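Local atomic coordinates of TRAP dicarboxylate transporter, DctP subunit (Sulfurospirillum deleyianum, PDB entry 4OVS), a protein that binds succinate and, as a periplasmic solute-binding protein, probably delivers such dicarboxylates to a TRAP transporter in the inner membrane. Residues Lys155-Pro160 and Ala303-Ala308; Asp225-Asn230 and His295-Glu300. All blocks are in the same frame, centred on the assembly; numbering follows the deposited sequence.

Interaction 1 of 2, residues Lys155-Pro160 and Ala303-Ala308; sequences KPILLP and AAWQKA
Ala-304 meets Lys155-Pro160 through its methyl group, CB lying 4.3 Å from CD2 of Leu-159, while its backbone O faces CG of Pro-160. Trp-305 carries most of the contact. With its CG anti to its own carbonyl carbon (chi1 -76°), the indole leaves the helix and lies against the loop. Its NE1 donates to Leu-158 O at 3.0 Å; the bond is bent, with 150° at the hydrogen, and the donor stands above the carbonyl plane instead of on a lone pair. Pro-160 covers one face: its CD is 3.9 Å from the centroid of the Trp-305 six-membered ring, close to the normal, in a CH-pi contact. At the far edge, CG2 of Ile-157 touches CH2 of Trp-305 at 3.5 Å, so edge, face and N-H together fix the turn of the indole. One helical turn after Ala-304, Ala-308 places CB 4.2 Å from CG of Pro-160, and both methyls touch the proline ring. Asp-162 in helix 160-163 accepts the backbone N-H groups of Leu-158 and Leu-159. Ile-157 and Trp-305 both rest on Leu-150 of strand 137-152; helix 299-310 thus lies against the loop between strand 137-152 and helix 160-163.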
ATOM      1  N   LYS A 155      13.148 -16.333 -13.078  1.00 48.30           N
ATOM      2  CA  LYS A 155      14.502 -16.570 -12.582  1.00 47.33           C
ATOM      3  C   LYS A 155      14.852 -15.660 -11.411  1.00 48.34           C
ATOM      4  O   LYS A 155      14.083 -14.754 -11.084  1.00 50.21           O
ATOM      5  CB  LYS A 155      15.505 -16.343 -13.705  1.00 50.98           C
ATOM      6  CG  LYS A 155      15.230 -15.090 -14.494  1.00 51.75           C
ATOM      7  CD  LYS A 155      16.310 -14.848 -15.524  1.00 53.43           C
ATOM      8  CE  LYS A 155      15.928 -13.727 -16.458  1.00 56.54           C
ATOM      9  NZ  LYS A 155      17.145 -13.140 -17.080  1.00 62.47           N
ATOM     10  N   PRO A 156      16.011 -15.893 -10.756  1.00 38.94           N
ATOM     11  CA  PRO A 156      16.314 -14.988  -9.635  1.00 39.39           C
ATOM     12  C   PRO A 156      16.592 -13.554 -10.075  1.00 37.49           C
ATOM     13  O   PRO A 156      17.367 -13.364 -11.018  1.00 36.83           O
ATOM     14  CB  PRO A 156      17.581 -15.595  -9.046  1.00 41.08           C
ATOM     15  CG  PRO A 156      17.523 -17.058  -9.429  1.00 38.30           C
ATOM     16  CD  PRO A 156      16.889 -17.079 -10.768  1.00 38.94           C
ATOM     17  N   ILE A 157      15.979 -12.570  -9.414  1.00 41.83           N
ATOM     18  CA  ILE A 157      16.267 -11.157  -9.682  1.00 41.52           C
ATOM     19  C   ILE A 157      17.350 -10.647  -8.725  1.00 40.63           C
ATOM     20  O   ILE A 157      17.062 -10.346  -7.558  1.00 38.82           O
ATOM     21  CB  ILE A 157      15.027 -10.262  -9.475  1.00 43.84           C
ATOM     22  CG1 ILE A 157      13.768 -10.856 -10.115  1.00 42.01           C
ATOM     23  CG2 ILE A 157      15.286  -8.861 -10.027  1.00 45.73           C
ATOM     24  CD1 ILE A 157      13.878 -11.024 -11.538  1.00 47.75           C
ATOM     25  N   LEU A 158      18.594 -10.572  -9.197  1.00 32.87           N
ATOM     26  CA  LEU A 158      19.717 -10.171  -8.336  1.00 34.20           C
ATOM     27  C   LEU A 158      20.235  -8.787  -8.724  1.00 38.69           C
ATOM     28  O   LEU A 158      20.694  -8.028  -7.855  1.00 35.54           O
ATOM     29  CB  LEU A 158      20.863 -11.179  -8.401  1.00 31.27           C
ATOM     30  CG  LEU A 158      20.526 -12.657  -8.126  1.00 39.82           C
ATOM     31  CD1 LEU A 158      21.805 -13.452  -7.989  1.00 43.57           C
ATOM     32  CD2 LEU A 158      19.651 -12.880  -6.879  1.00 36.55           C
ATOM     33  N   LEU A 159      20.155  -8.486 -10.026  1.00 40.04           N
ATOM     34  CA  LEU A 159      20.584  -7.214 -10.593  1.00 39.50           C
ATOM     35  C   LEU A 159      19.566  -6.769 -11.600  1.00 40.15           C
ATOM     36  O   LEU A 159      18.843  -7.603 -12.147  1.00 41.65           O
ATOM     37  CB  LEU A 159      21.873  -7.370 -11.368  1.00 42.02           C
ATOM     38  CG  LEU A 159      23.150  -7.698 -10.625  1.00 45.70           C
ATOM     39  CD1 LEU A 159      24.213  -8.014 -11.660  1.00 48.05           C
ATOM     40  CD2 LEU A 159      23.562  -6.543  -9.732  1.00 42.67           C
ATOM     41  N   PRO A 160      19.535  -5.457 -11.892  1.00 39.23           N
ATOM     42  CA  PRO A 160      18.611  -4.857 -12.860  1.00 41.50           C
ATOM     43  C   PRO A 160      18.532  -5.651 -14.153  1.00 43.73           C
ATOM     44  O   PRO A 160      17.451  -5.853 -14.707  1.00 43.59           O
ATOM     45  CB  PRO A 160      19.241  -3.496 -13.117  1.00 38.51           C
ATOM     46  CG  PRO A 160      19.872  -3.168 -11.808  1.00 39.09           C
ATOM     47  CD  PRO A 160      20.450  -4.457 -11.328  1.00 36.74           C
ATOM     48  N   ALA A 303      23.447  -1.012  -4.584  1.00 42.60           N
ATOM     49  CA  ALA A 303      23.860   0.210  -5.235  1.00 42.80           C
ATOM     50  C   ALA A 303      23.347   0.239  -6.661  1.00 43.40           C
ATOM     51  O   ALA A 303      22.795   1.233  -7.123  1.00 47.37           O
ATOM     52  CB  ALA A 303      25.340   0.281  -5.233  1.00 47.76           C
ATOM     53  N   ALA A 304      23.525  -0.868  -7.358  1.00 42.22           N
ATOM     54  CA  ALA A 304      23.187  -0.941  -8.772  1.00 46.80           C
ATOM     55  C   ALA A 304      21.683  -0.779  -8.974  1.00 45.75           C
ATOM     56  O   ALA A 304      21.219  -0.214  -9.970  1.00 42.44           O
ATOM     57  CB  ALA A 304      23.652  -2.263  -9.336  1.00 48.22           C
ATOM     58  N   TRP A 305      20.913  -1.298  -8.034  1.00 38.10           N
ATOM     59  CA  TRP A 305      19.480  -1.077  -8.070  1.00 36.66           C
ATOM     60  C   TRP A 305      19.151   0.397  -7.855  1.00 37.60           C
ATOM     61  O   TRP A 305      18.258   0.940  -8.509  1.00 36.77           O
ATOM     62  CB  TRP A 305      18.786  -1.937  -7.010  1.00 36.12           C
ATOM     63  CG  TRP A 305      18.683  -3.373  -7.418  1.00 34.52           C
ATOM     64  CD1 TRP A 305      19.401  -4.427  -6.926  1.00 34.75           C
ATOM     65  CD2 TRP A 305      17.814  -3.909  -8.409  1.00 34.61           C
ATOM     66  NE1 TRP A 305      19.034  -5.585  -7.551  1.00 32.80           N
ATOM     67  CE2 TRP A 305      18.063  -5.298  -8.473  1.00 37.84           C
ATOM     68  CE3 TRP A 305      16.850  -3.354  -9.257  1.00 36.80           C
ATOM     69  CZ2 TRP A 305      17.377  -6.133  -9.341  1.00 37.75           C
ATOM     70  CZ3 TRP A 305      16.166  -4.190 -10.119  1.00 36.75           C
ATOM     71  CH2 TRP A 305      16.426  -5.566 -10.150  1.00 40.26           C
ATOM     72  N   GLN A 306      19.878   1.050  -6.951  1.00 40.83           N
ATOM     73  CA  GLN A 306      19.605   2.462  -6.630  1.00 44.50           C
ATOM     74  C   GLN A 306      19.907   3.346  -7.809  1.00 43.27           C
ATOM     75  O   GLN A 306      19.135   4.236  -8.149  1.00 44.02           O
ATOM     76  CB  GLN A 306      20.456   2.930  -5.459  1.00 48.78           C
ATOM     77  CG  GLN A 306      19.706   2.975  -4.140  1.00 51.46           C
ATOM     78  CD  GLN A 306      20.582   2.616  -2.956  1.00 52.79           C
ATOM     79  OE1 GLN A 306      21.702   2.120  -3.120  1.00 57.47           O
ATOM     80  NE2 GLN A 306      20.079   2.865  -1.757  1.00 48.86           N
ATOM     81  N   LYS A 307      21.046   3.095  -8.439  1.00 39.97           N
ATOM     82  CA  LYS A 307      21.449   3.904  -9.572  1.00 41.99           C
ATOM     83  C   LYS A 307      20.429   3.794 -10.705  1.00 44.42           C
ATOM     84  O   LYS A 307      19.980   4.795 -11.262  1.00 46.94           O
ATOM     85  CB  LYS A 307      22.819   3.479 -10.091  1.00 43.56           C
ATOM     86  CG  LYS A 307      23.250   4.338 -11.287  1.00 49.40           C
ATOM     87  CD  LYS A 307      24.615   3.984 -11.818  1.00 52.52           C
ATOM     88  CE  LYS A 307      25.022   4.956 -12.929  1.00 58.04           C
ATOM     89  NZ  LYS A 307      26.400   4.684 -13.440  1.00 61.70           N
ATOM     90  N   ALA A 308      20.044   2.575 -11.039  1.00 42.66           N
ATOM     91  CA  ALA A 308      19.224   2.366 -12.215  1.00 45.31           C
ATOM     92  C   ALA A 308      17.834   2.933 -12.010  1.00 42.95           C
ATOM     93  O   ALA A 308      17.224   3.440 -12.950  1.00 42.17           O
ATOM     94  CB  ALA A 308      19.135   0.879 -12.530  1.00 46.62           C
TER

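Interaction 2 of 2, residues Asp225-Asn230 and His295-Glu300; sequences DLTLSN and HTLTPE
The backbone O of His-295 is held by two groups of Asp225-Asn230: Leu-228 N donates to it at 2.9 Å, almost straight, and CA of Thr-227 adds a C-H...O contact at 3.4 Å to the same His-295 O. In return, His-295 N donates to Leu-226 O at 2.7 Å, so His-295 brackets Thr-227 with bonds to the residues before and after it. Beyond these backbone bonds the imidazole reaches Asp-225. Its NE2 donates to Asp-225 OD2 at 2.9 Å with 171° at the hydrogen; the oxygen uses its anti lone pair, the one away from OD1, and lies in the ring plane. Carboxylate and ring are nearly coplanar, 12° apart, and meet at the ring edge. The histidine gets there with CG beside its own backbone N (chi1 -48°), which sends the ring back along the strand. A leucine in its place would probably leave OD2 of the buried Asp-225 without this donor and the carboxylate less firmly held in its plane. Farther along, CG2 of Thr-227 packs against CD2 of Leu-297 at 3.7 Å, while OG1 of Thr-227 is hydrogen-bonded to Ile-157 O. CD1 of Leu-297 lies over CA of Ser-229. An inverse gamma turn at Leu-228 is closed by Ser-229 N donating to Thr-227 O; a water bridges the gap, donating to Leu-228 O and accepting from Leu-297 N at 2.6 Å. The arrangement is a parallel beta bridge between strands 225-227 and 293-295, with Thr-227 and His-295 on the same face. It joins strand 293-295 to the mixed sheet of this solute-binding fold, beside a histidine-carboxylate pair.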
ATOM      1  N   ASP A 225      10.974 -17.341  -6.829  1.00 29.27           N
ATOM      2  CA  ASP A 225      12.070 -16.519  -6.322  1.00 27.57           C
ATOM      3  C   ASP A 225      11.612 -15.193  -5.740  1.00 29.99           C
ATOM      4  O   ASP A 225      10.875 -14.451  -6.392  1.00 31.10           O
ATOM      5  CB  ASP A 225      13.094 -16.250  -7.433  1.00 27.24           C
ATOM      6  CG  ASP A 225      13.799 -17.534  -7.900  1.00 33.46           C
ATOM      7  OD1 ASP A 225      13.288 -18.172  -8.826  1.00 34.58           O
ATOM      8  OD2 ASP A 225      14.856 -17.907  -7.332  1.00 33.27           O
ATOM      9  N   LEU A 226      12.081 -14.906  -4.520  1.00 29.70           N
ATOM     10  CA  LEU A 226      11.846 -13.645  -3.820  1.00 24.82           C
ATOM     11  C   LEU A 226      13.155 -12.951  -3.480  1.00 29.48           C
ATOM     12  O   LEU A 226      14.058 -13.553  -2.887  1.00 28.23           O
ATOM     13  CB  LEU A 226      11.065 -13.881  -2.512  1.00 22.10           C
ATOM     14  CG  LEU A 226      10.876 -12.656  -1.611  1.00 25.05           C
ATOM     15  CD1 LEU A 226       9.943 -11.659  -2.199  1.00 27.68           C
ATOM     16  CD2 LEU A 226      10.350 -13.075  -0.231  1.00 21.24           C
ATOM     17  N   THR A 227      13.256 -11.674  -3.835  1.00 27.04           N
ATOM     18  CA  THR A 227      14.444 -10.892  -3.527  1.00 27.15           C
ATOM     19  C   THR A 227      14.123  -9.781  -2.554  1.00 27.50           C
ATOM     20  O   THR A 227      13.237  -8.957  -2.792  1.00 29.28           O
ATOM     21  CB  THR A 227      15.072 -10.312  -4.816  1.00 33.16           C
ATOM     22  OG1 THR A 227      15.525 -11.388  -5.625  1.00 33.54           O
ATOM     23  CG2 THR A 227      16.241  -9.441  -4.513  1.00 27.87           C
ATOM     24  N   LEU A 228      14.837  -9.758  -1.437  1.00 29.51           N
ATOM     25  CA  LEU A 228      14.588  -8.732  -0.413  1.00 30.30           C
ATOM     26  C   LEU A 228      15.231  -7.407  -0.848  1.00 25.67           C
ATOM     27  O   LEU A 228      16.257  -6.971  -0.343  1.00 32.90           O
ATOM     28  CB  LEU A 228      15.054  -9.208   0.962  1.00 28.66           C
ATOM     29  CG  LEU A 228      14.394 -10.513   1.435  1.00 27.07           C
ATOM     30  CD1 LEU A 228      14.935 -10.984   2.744  1.00 29.86           C
ATOM     31  CD2 LEU A 228      12.924 -10.405   1.562  1.00 28.12           C
ATOM     32  N   SER A 229      14.598  -6.792  -1.833  1.00 28.59           N
ATOM     33  CA  SER A 229      15.117  -5.595  -2.488  1.00 28.39           C
ATOM     34  C   SER A 229      14.795  -4.288  -1.768  1.00 31.26           C
ATOM     35  O   SER A 229      15.536  -3.331  -1.867  1.00 31.76           O
ATOM     36  CB  SER A 229      14.573  -5.535  -3.906  1.00 27.95           C
ATOM     37  OG  SER A 229      13.175  -5.687  -3.915  1.00 28.73           O
ATOM     38  N   ASN A 230      13.684  -4.225  -1.055  1.00 28.99           N
ATOM     39  CA  ASN A 230      13.392  -3.013  -0.313  1.00 27.16           C
ATOM     40  C   ASN A 230      13.469  -1.783  -1.190  1.00 22.88           C
ATOM     41  O   ASN A 230      13.896  -0.747  -0.763  1.00 25.50           O
ATOM     42  CB  ASN A 230      14.387  -2.862   0.841  1.00 28.56           C
ATOM     43  CG  ASN A 230      14.138  -3.850   1.933  1.00 30.29           C
ATOM     44  OD1 ASN A 230      13.151  -3.764   2.640  1.00 29.79           O
ATOM     45  ND2 ASN A 230      15.024  -4.818   2.067  1.00 30.67           N
ATOM     46  N   HIS A 295      16.383 -14.434  -1.773  1.00 31.37           N
ATOM     47  CA  HIS A 295      17.706 -13.876  -2.032  1.00 30.71           C
ATOM     48  C   HIS A 295      17.848 -12.550  -1.364  1.00 30.27           C
ATOM     49  O   HIS A 295      16.951 -11.742  -1.440  1.00 29.06           O
ATOM     50  CB  HIS A 295      17.937 -13.658  -3.518  1.00 34.69           C
ATOM     51  CG  HIS A 295      17.561 -14.826  -4.350  1.00 37.50           C
ATOM     52  ND1 HIS A 295      18.384 -15.918  -4.510  1.00 39.79           N
ATOM     53  CD2 HIS A 295      16.443 -15.088  -5.061  1.00 41.31           C
ATOM     54  CE1 HIS A 295      17.792 -16.798  -5.293  1.00 39.43           C
ATOM     55  NE2 HIS A 295      16.611 -16.322  -5.639  1.00 41.00           N
ATOM     56  N   THR A 296      18.997 -12.331  -0.744  1.00 26.67           N
ATOM     57  CA  THR A 296      19.327 -11.075  -0.122  1.00 33.89           C
ATOM     58  C   THR A 296      20.413 -10.403  -0.956  1.00 35.41           C
ATOM     59  O   THR A 296      21.178 -11.073  -1.597  1.00 36.10           O
ATOM     60  CB  THR A 296      19.844 -11.295   1.295  1.00 36.06           C
ATOM     61  OG1 THR A 296      21.053 -12.023   1.236  1.00 40.93           O
ATOM     62  CG2 THR A 296      18.871 -12.077   2.101  1.00 36.07           C
ATOM     63  N   LEU A 297      20.476  -9.078  -0.954  1.00 39.01           N
ATOM     64  CA  LEU A 297      21.387  -8.384  -1.849  1.00 37.61           C
ATOM     65  C   LEU A 297      22.694  -7.970  -1.173  1.00 39.07           C
ATOM     66  O   LEU A 297      22.736  -7.659   0.016  1.00 41.83           O
ATOM     67  CB  LEU A 297      20.709  -7.144  -2.448  1.00 35.47           C
ATOM     68  CG  LEU A 297      19.457  -7.375  -3.298  1.00 38.04           C
ATOM     69  CD1 LEU A 297      18.900  -6.040  -3.748  1.00 39.13           C
ATOM     70  CD2 LEU A 297      19.731  -8.273  -4.498  1.00 42.45           C
ATOM     71  N   THR A 298      23.766  -7.951  -1.948  1.00 41.30           N
ATOM     72  CA  THR A 298      25.013  -7.403  -1.467  1.00 45.35           C
ATOM     73  C   THR A 298      24.928  -5.894  -1.614  1.00 46.52           C
ATOM     74  O   THR A 298      24.102  -5.387  -2.366  1.00 44.07           O
ATOM     75  CB  THR A 298      26.190  -7.923  -2.277  1.00 48.74           C
ATOM     76  OG1 THR A 298      26.127  -7.384  -3.604  1.00 46.90           O
ATOM     77  CG2 THR A 298      26.165  -9.459  -2.336  1.00 47.86           C
ATOM     78  N   PRO A 299      25.760  -5.163  -0.875  1.00 47.48           N
ATOM     79  CA  PRO A 299      25.743  -3.699  -1.035  1.00 50.09           C
ATOM     80  C   PRO A 299      26.014  -3.309  -2.491  1.00 50.69           C
ATOM     81  O   PRO A 299      25.472  -2.331  -3.015  1.00 48.19           O
ATOM     82  CB  PRO A 299      26.877  -3.239  -0.118  1.00 52.47           C
ATOM     83  CG  PRO A 299      27.010  -4.340   0.907  1.00 49.32           C
ATOM     84  CD  PRO A 299      26.703  -5.607   0.164  1.00 47.37           C
ATOM     85  N   GLU A 300      26.856  -4.102  -3.138  1.00 55.89           N
ATOM     86  CA  GLU A 300      27.183  -3.885  -4.533  1.00 61.26           C
ATOM     87  C   GLU A 300      25.888  -3.998  -5.335  1.00 60.01           C
ATOM     88  O   GLU A 300      25.572  -3.126  -6.146  1.00 57.66           O
ATOM     89  CB  GLU A 300      28.218  -4.920  -4.979  1.00 62.56           C
ATOM     90  CG  GLU A 300      28.977  -4.576  -6.251  1.00 69.62           C
ATOM     91  CD  GLU A 300      30.303  -5.348  -6.383  1.00 73.99           C
ATOM     92  OE1 GLU A 300      30.612  -6.160  -5.481  1.00 72.45           O
ATOM     93  OE2 GLU A 300      31.042  -5.140  -7.375  1.00 77.21           O
TER
HETATM   94  O   HOH W   1      18.565  -7.915   0.392  1.00 31.64           O

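The two contacts are nested: Lys155-Pro160 comes first, then Asp225-Asn230 and His295-Glu300, and Ala303-Ala308 closes the outer loop. Their centres are about 8 Å apart, and helix 299-310 serves both, beginning in interaction 2 and supplying the tryptophan of interaction 1. Leu-297 joins them, its CD1 3.6 Å from Trp-305 CD1. The bond between Thr-227 and Ile-157 also connects them, tying strand 225-227 to the loop that follows strand 137-152. Together they form one continuous patch tying the sheet margin to the helix. Interaction 1 lies away from the succinate-binding residues, and the Leu-226 side chain in interaction 2 is about 13 Å from bound succinate, so the patch is probably part of the framework, not of the pocket.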